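Local coordinates for hypothetical protein (Nostoc punctiforme, PDB 2INB) that probably acts with XisF and XisI in the site-specific recombination that rearranges nitrogen-fixation genes in cyanobacteria, at residues E116-E120 with N121-M125. Sequence-based numbering, arbitrary orientation. Where two conformers were deposited one is given.
Sequences EMIAE and NQVKM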
ATOM      1  N   GLU A 116       8.735  12.035  -1.309  1.00 13.84           N
ATOM      2  CA  GLU A 116       8.370  12.241   0.117  1.00 14.32           C
ATOM      3  C   GLU A 116       7.859  10.960   0.751  1.00 14.16           C
ATOM      4  O   GLU A 116       8.237  10.582   1.877  1.00 14.22           O
ATOM      5  CB  GLU A 116       7.332  13.378   0.326  1.00 13.29           C
ATOM      6  CG  GLU A 116       6.907  13.617   1.725  1.00 12.92           C
ATOM      7  CD  GLU A 116       7.986  13.978   2.736  1.00 16.36           C
ATOM      8  OE1 GLU A 116       9.084  14.356   2.323  1.00 17.43           O
ATOM      9  OE2 GLU A 116       7.642  13.839   3.942  1.00 15.76           O
HETATM   10  N   MSE A 117       6.975  10.254   0.047  0.50 15.16           N
HETATM   11  CA  MSE A 117       6.388   9.024   0.607  0.50 13.99           C
HETATM   12  C   MSE A 117       7.378   7.847   0.747  0.50 13.28           C
HETATM   13  O   MSE A 117       7.271   7.046   1.668  0.50 14.54           O
HETATM   14  CB  MSE A 117       5.119   8.632  -0.180  0.50 11.89           C
HETATM   15  CG  MSE A 117       4.124   9.792  -0.305  0.50 13.29           C
HETATM   16 SE   MSE A 117       3.665  10.606   1.421  0.37 10.58          SE
HETATM   17  CE  MSE A 117       3.094   8.919   2.362  0.50 11.47           C
ATOM     18  N   ILE A 118       8.349   7.762  -0.155  1.00 12.96           N
ATOM     19  CA  ILE A 118       9.464   6.840  -0.021  1.00 13.83           C
ATOM     20  C   ILE A 118      10.244   7.196   1.249  1.00 14.38           C
ATOM     21  O   ILE A 118      10.565   6.358   2.072  1.00 15.20           O
ATOM     22  CB  ILE A 118      10.384   6.893  -1.258  1.00 15.51           C
ATOM     23  CG1 ILE A 118       9.712   6.268  -2.481  1.00 16.03           C
ATOM     24  CG2 ILE A 118      11.809   6.304  -0.950  1.00 15.96           C
ATOM     25  CD1 ILE A 118       9.524   4.768  -2.443  1.00 17.42           C
ATOM     26  N   ALA A 119      10.533   8.488   1.441  1.00 13.94           N
ATOM     27  CA  ALA A 119      11.290   8.899   2.615  1.00 14.14           C
ATOM     28  C   ALA A 119      10.531   8.634   3.924  1.00 14.25           C
ATOM     29  O   ALA A 119      11.089   8.142   4.890  1.00 16.66           O
ATOM     30  CB  ALA A 119      11.628  10.380   2.517  1.00 14.99           C
ATOM     31  N   GLU A 120       9.241   9.000   3.954  1.00 13.86           N
ATOM     32  CA  GLU A 120       8.443   8.884   5.182  1.00 12.84           C
ATOM     33  C   GLU A 120       8.370   7.422   5.644  1.00 14.41           C
ATOM     34  O   GLU A 120       8.230   7.139   6.837  1.00 17.20           O
ATOM     35  CB  GLU A 120       7.046   9.430   4.981  1.00 13.60           C
ATOM     36  CG  GLU A 120       6.947  10.939   4.785  1.00 15.14           C
ATOM     37  CD  GLU A 120       5.530  11.505   4.778  1.00 16.25           C
ATOM     38  OE1 GLU A 120       4.591  10.758   5.063  1.00 16.19           O
ATOM     39  OE2 GLU A 120       5.430  12.772   4.516  1.00 15.73           O
ATOM     40  N   ASN A 121       8.343   6.499   4.679  1.00 14.06           N
ATOM     41  CA  ASN A 121       8.180   5.072   4.968  1.00 14.84           C
ATOM     42  C   ASN A 121       9.486   4.263   4.896  1.00 15.07           C
ATOM     43  O   ASN A 121       9.430   3.019   4.898  1.00 15.45           O
ATOM     44  CB  ASN A 121       7.100   4.541   4.029  1.00 14.39           C
ATOM     45  CG  ASN A 121       5.764   5.122   4.384  1.00 13.77           C
ATOM     46  OD1 ASN A 121       5.118   4.670   5.361  1.00 15.30           O
ATOM     47  ND2 ASN A 121       5.363   6.157   3.670  1.00 13.83           N
ATOM     48  N   GLN A 122      10.635   4.932   4.826  1.00 13.72           N
ATOM     49  CA  GLN A 122      11.909   4.283   4.824  1.00 15.76           C
ATOM     50  C   GLN A 122      12.004   3.186   3.773  1.00 16.30           C
ATOM     51  O   GLN A 122      12.559   2.100   3.993  1.00 17.54           O
ATOM     52  CB  GLN A 122      12.238   3.764   6.237  1.00 19.90           C
ATOM     53  CG  GLN A 122      12.615   4.850   7.219  1.00 28.27           C
ATOM     54  CD  GLN A 122      11.482   5.752   7.706  1.00 48.45           C
ATOM     55  OE1 GLN A 122      10.382   5.269   8.013  1.00 55.26           O
ATOM     56  NE2 GLN A 122      11.763   7.088   7.818  1.00 38.01           N
ATOM     57  N   VAL A 123      11.498   3.457   2.585  1.00 13.67           N
ATOM     58  CA  VAL A 123      11.496   2.447   1.519  1.00 13.06           C
ATOM     59  C   VAL A 123      12.904   2.416   0.901  1.00 16.32           C
ATOM     60  O   VAL A 123      13.439   3.436   0.450  1.00 19.51           O
ATOM     61  CB  VAL A 123      10.426   2.770   0.457  1.00 14.67           C
ATOM     62  CG1 VAL A 123      10.443   1.720  -0.687  1.00 14.23           C
ATOM     63  CG2 VAL A 123       9.019   2.881   1.067  1.00 15.19           C
ATOM     64  N   LYS A 124      13.467   1.232   0.908  1.00 13.11           N
ATOM     65  CA  LYS A 124      14.749   0.956   0.285  1.00 13.10           C
ATOM     66  C   LYS A 124      14.482   0.522  -1.151  1.00 13.72           C
ATOM     67  O   LYS A 124      13.508  -0.217  -1.392  1.00 15.54           O
ATOM     68  CB  LYS A 124      15.462  -0.134   1.077  1.00 15.71           C
ATOM     69  CG  LYS A 124      15.740   0.208   2.523  1.00 15.58           C
ATOM     70  CD  LYS A 124      16.521  -0.912   3.199  1.00 16.63           C
ATOM     71  CE  LYS A 124      16.614  -0.726   4.674  1.00 17.71           C
ATOM     72  NZ  LYS A 124      17.362   0.487   5.052  1.00 21.04           N
HETATM   73  N   MSE A 125      15.330   0.941  -2.086  0.50 13.97           N
HETATM   74  CA  MSE A 125      15.056   0.631  -3.492  0.50 13.30           C
HETATM   75  C   MSE A 125      16.273   0.049  -4.226  0.50 13.96           C
HETATM   76  O   MSE A 125      17.428   0.288  -3.859  0.50 13.54           O
HETATM   77  CB  MSE A 125      14.519   1.861  -4.227  0.50 15.55           C
HETATM   78  CG  MSE A 125      13.176   2.320  -3.690  0.50 11.00           C
HETATM   79 SE   MSE A 125      12.546   3.942  -4.616  0.37 22.46          SE
HETATM   80  CE  MSE A 125      13.957   5.078  -3.869  0.50 17.06           C
TER
HETATM   81  O   HOH W   1       3.660   8.197   5.501  1.00 14.03           O
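The carbonyl of Met117 takes two bonds from Asn121. The backbone N of Asn121 reaches Met117 O at 3.2 Å from above the carbonyl plane, continuing the helical pattern, while the amide ND2 of Asn121 lies 2.9 Å from Met117 O, in the plane of that carbonyl and on a lone pair, in a nearly straight bond (168°). CG of Asn121 sits beside its own backbone N (chi1 -68°), which turns the short amide back alongside the Met117 side chain, with Met117 O in the amide plane. Replacing the asparagine by alanine removes the amide, which is likely to leave Met117 O with the backbone N-H of Asn121 as its one donor from this turn and the water bridging to Glu120 OE1 without its Asn121 partner. At Ile118 the helix closes in a Schellman motif: Val123 N donates to Ile118 O at 3.1 Å, and Gln122, with positive phi, is the C-prime residue. The branched side chain of Ile118 suits the buried side, its CD1 meeting CB of Val123 at 3.6 Å, the two chains crossing at about a right angle, and the SE of selenomethionine Met125 at 3.8 Å. Leu77 packs on Val123 and Phe73 on Ile118, both from helix 69-88, where the chain leaves helix 112-120 for strand 125-129 of the mixed sheet. Ala119 O accepts a bond from Gln122 N, the motif's second, and the small methyl of Ala119 points away from the turn, on an exposed face. Glu120, extended beyond CG, suits the more open side, where its OE1 accepts from the water at 2.8 Å.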